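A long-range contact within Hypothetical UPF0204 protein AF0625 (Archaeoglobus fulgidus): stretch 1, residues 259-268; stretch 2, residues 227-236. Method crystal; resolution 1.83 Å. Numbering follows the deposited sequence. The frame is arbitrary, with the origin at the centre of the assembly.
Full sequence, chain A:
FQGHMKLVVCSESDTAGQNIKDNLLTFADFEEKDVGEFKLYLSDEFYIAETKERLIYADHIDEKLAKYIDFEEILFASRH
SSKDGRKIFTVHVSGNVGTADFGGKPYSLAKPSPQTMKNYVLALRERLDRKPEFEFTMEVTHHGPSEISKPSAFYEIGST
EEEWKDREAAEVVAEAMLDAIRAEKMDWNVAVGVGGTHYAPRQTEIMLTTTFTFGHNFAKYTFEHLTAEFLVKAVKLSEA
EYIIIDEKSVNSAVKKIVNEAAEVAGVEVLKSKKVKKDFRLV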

# COMPACT_ATOMS: atom_id res chain seq x y z
N ASN A 259 3.75 20.27 12.22
CA ASN A 259 3.79 20.48 13.67
C ASN A 259 2.40 20.74 14.22
O ASN A 259 2.06 20.30 15.31
CB ASN A 259 4.73 21.64 14.01
CG ASN A 259 6.19 21.26 13.91
OD1 ASN A 259 7.08 22.11 14.02
ND2 ASN A 259 6.46 19.98 13.71
N GLU A 260 1.59 21.46 13.45
CA GLU A 260 0.21 21.74 13.85
C GLU A 260 -0.53 20.42 14.00
O GLU A 260 -1.16 20.15 15.02
CB GLU A 260 -0.50 22.61 12.80
CG GLU A 260 0.02 24.04 12.68
CD GLU A 260 -0.74 24.86 11.65
OE1 GLU A 260 -0.65 24.56 10.45
OE2 GLU A 260 -1.44 25.81 12.05
N ALA A 261 -0.43 19.59 12.96
CA ALA A 261 -1.09 18.28 12.93
C ALA A 261 -0.60 17.38 14.05
O ALA A 261 -1.39 16.68 14.69
CB ALA A 261 -0.86 17.61 11.57
N ALA A 262 0.71 17.38 14.29
CA ALA A 262 1.28 16.55 15.34
C ALA A 262 0.68 16.92 16.69
O ALA A 262 0.31 16.05 17.47
CB ALA A 262 2.80 16.72 15.37
N GLU A 263 0.57 18.22 16.96
CA GLU A 263 0.01 18.70 18.22
C GLU A 263 -1.46 18.31 18.39
O GLU A 263 -1.85 17.79 19.43
CB GLU A 263 0.14 20.23 18.33
CG GLU A 263 1.58 20.75 18.26
CD GLU A 263 1.68 22.25 18.51
OE1 GLU A 263 0.99 23.03 17.81
OE2 GLU A 263 2.45 22.65 19.41
N VAL A 264 -2.26 18.56 17.35
CA VAL A 264 -3.68 18.25 17.41
C VAL A 264 -3.97 16.76 17.55
O VAL A 264 -4.90 16.38 18.26
CB VAL A 264 -4.41 18.78 16.16
CG1 VAL A 264 -5.88 18.37 16.19
CG2 VAL A 264 -4.29 20.30 16.10
N ALA A 265 -3.18 15.93 16.89
CA ALA A 265 -3.37 14.48 16.95
C ALA A 265 -2.61 13.84 18.10
O ALA A 265 -2.81 12.67 18.41
CB ALA A 265 -2.94 13.85 15.63
N GLY A 266 -1.72 14.60 18.73
CA GLY A 266 -0.95 14.07 19.84
C GLY A 266 0.10 13.05 19.44
O GLY A 266 0.32 12.06 20.13
N VAL A 267 0.75 13.29 18.30
CA VAL A 267 1.78 12.37 17.85
C VAL A 267 3.13 13.09 17.77
O VAL A 267 3.19 14.32 17.80
CB VAL A 267 1.41 11.76 16.47
CG1 VAL A 267 0.10 10.98 16.61
CG2 VAL A 267 1.26 12.86 15.42
N GLU A 268 4.21 12.31 17.69
CA GLU A 268 5.55 12.88 17.63
C GLU A 268 6.13 13.00 16.22
O GLU A 268 5.97 12.11 15.39
CB GLU A 268 6.50 12.05 18.51
CG GLU A 268 7.97 12.42 18.36
CD GLU A 268 8.87 11.65 19.31
OE1 GLU A 268 8.74 10.41 19.38
OE2 GLU A 268 9.71 12.29 19.98
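Stretch 2, residues 227-236: TAEFLVKAVK

Residues 227-236 pack on residues 259-268 of AF0625. Thr 227 precedes the helix of stretch 2, which spans 228-236 and continues beyond it; Thr 227 is the N-cap, its OG1 (chi1 p, 60°) accepting from Phe 230 N at 3.0 Å. Backbone bonds of the i to i+4 type follow, from Leu 231 N to Thr 227 O (3.1 Å) through Lys 236 N to Val 232 O (3.0 Å). The helix of stretch 1 ends at Ala 265; Gly 266 then leaves helical geometry with positive phi (72°), and Val 267 is extended. The two helices run in the same general sense, with 52° between their N-to-C directions (signed crossing angle -52°) and a closest axial approach of 8.2 Å. The nearest CA atoms, those of Ala 261 and Ala 228, are 4.8 Å apart, a closeness that the small side chains of both residues permit. Ala 261 CB lies 3.6 Å from Ala 228 O and 3.5 Å from Leu 231 CB, so it meets both backbone and side chain of stretch 2. Ala 228 CB in turn touches Glu 260 CB at 3.7 Å, a contact made by the aliphatic base of the glutamate. Among the valines, Val 232 (chi1 t) directs CG2 at stretch 1, 3.8 Å from Ala 261 O, 4.0 Å from Ala 261 CB and 4.0 Å from Val 264 CB. One turn on, Val 235 CG1 reaches Ala 265 CB at 4.1 Å and Val 267 CG1 at 3.9 Å, extending the apolar contact past the end of the stretch 1 helix. No hydrogen bond crosses between the stretches; 364 Å² is buried, both sides summed, and the fit rests on apolar packing.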

# COMPACT_ATOMS: atom_id res chain seq x y z
N THR A 227 -3.20 20.49 4.42
CA THR A 227 -3.65 21.35 5.51
C THR A 227 -3.37 20.58 6.79
O THR A 227 -3.19 19.36 6.75
CB THR A 227 -5.15 21.66 5.43
OG1 THR A 227 -5.89 20.43 5.50
CG2 THR A 227 -5.49 22.39 4.13
N ALA A 228 -3.32 21.27 7.91
CA ALA A 228 -3.08 20.60 9.18
C ALA A 228 -4.18 19.59 9.45
O ALA A 228 -3.92 18.49 9.94
CB ALA A 228 -3.01 21.62 10.31
N GLU A 229 -5.42 19.94 9.10
CA GLU A 229 -6.55 19.03 9.34
C GLU A 229 -6.50 17.79 8.46
O GLU A 229 -6.88 16.70 8.88
CB GLU A 229 -7.88 19.77 9.15
CG GLU A 229 -9.11 18.90 9.43
CD GLU A 229 -9.00 18.11 10.73
OE1 GLU A 229 -8.78 18.74 11.80
OE2 GLU A 229 -9.13 16.87 10.70
N PHE A 230 -6.03 17.95 7.22
CA PHE A 230 -5.93 16.81 6.33
C PHE A 230 -4.89 15.85 6.90
O PHE A 230 -5.08 14.63 6.88
CB PHE A 230 -5.50 17.25 4.93
CG PHE A 230 -5.58 16.15 3.90
CD1 PHE A 230 -6.81 15.68 3.46
CD2 PHE A 230 -4.42 15.58 3.39
CE1 PHE A 230 -6.89 14.65 2.53
CE2 PHE A 230 -4.49 14.55 2.45
CZ PHE A 230 -5.72 14.08 2.02
N LEU A 231 -3.77 16.39 7.39
CA LEU A 231 -2.73 15.55 7.96
C LEU A 231 -3.24 14.81 9.20
O LEU A 231 -2.86 13.67 9.44
CB LEU A 231 -1.49 16.37 8.32
CG LEU A 231 -0.64 16.81 7.12
CD1 LEU A 231 0.59 17.58 7.62
CD2 LEU A 231 -0.20 15.59 6.32
N VAL A 232 -4.09 15.47 9.98
CA VAL A 232 -4.65 14.82 11.17
C VAL A 232 -5.52 13.64 10.74
O VAL A 232 -5.50 12.58 11.38
CB VAL A 232 -5.50 15.81 12.00
CG1 VAL A 232 -6.35 15.05 13.01
CG2 VAL A 232 -4.59 16.79 12.72
N LYS A 233 -6.28 13.83 9.66
CA LYS A 233 -7.13 12.77 9.14
C LYS A 233 -6.28 11.58 8.69
O LYS A 233 -6.65 10.43 8.90
CB LYS A 233 -7.94 13.27 7.93
CG LYS A 233 -8.63 12.13 7.19
CD LYS A 233 -8.98 12.48 5.74
CE LYS A 233 -10.13 13.47 5.64
NZ LYS A 233 -10.59 13.63 4.23
N ALA A 234 -5.15 11.87 8.05
CA ALA A 234 -4.25 10.82 7.58
C ALA A 234 -3.67 10.04 8.76
O ALA A 234 -3.63 8.81 8.74
CB ALA A 234 -3.12 11.43 6.75
N VAL A 235 -3.21 10.76 9.77
CA VAL A 235 -2.63 10.14 10.95
C VAL A 235 -3.63 9.23 11.67
O VAL A 235 -3.33 8.08 11.97
CB VAL A 235 -2.10 11.22 11.93
CG1 VAL A 235 -1.93 10.64 13.34
CG2 VAL A 235 -0.77 11.75 11.44
N LYS A 236 -4.83 9.75 11.92
CA LYS A 236 -5.85 8.96 12.61
C LYS A 236 -6.27 7.76 11.78
O LYS A 236 -6.49 6.67 12.31
CB LYS A 236 -7.06 9.84 12.94
CG LYS A 236 -6.76 10.93 13.94
CD LYS A 236 -7.98 11.83 14.18
CE LYS A 236 -9.11 11.08 14.87
NZ LYS A 236 -10.26 11.98 15.15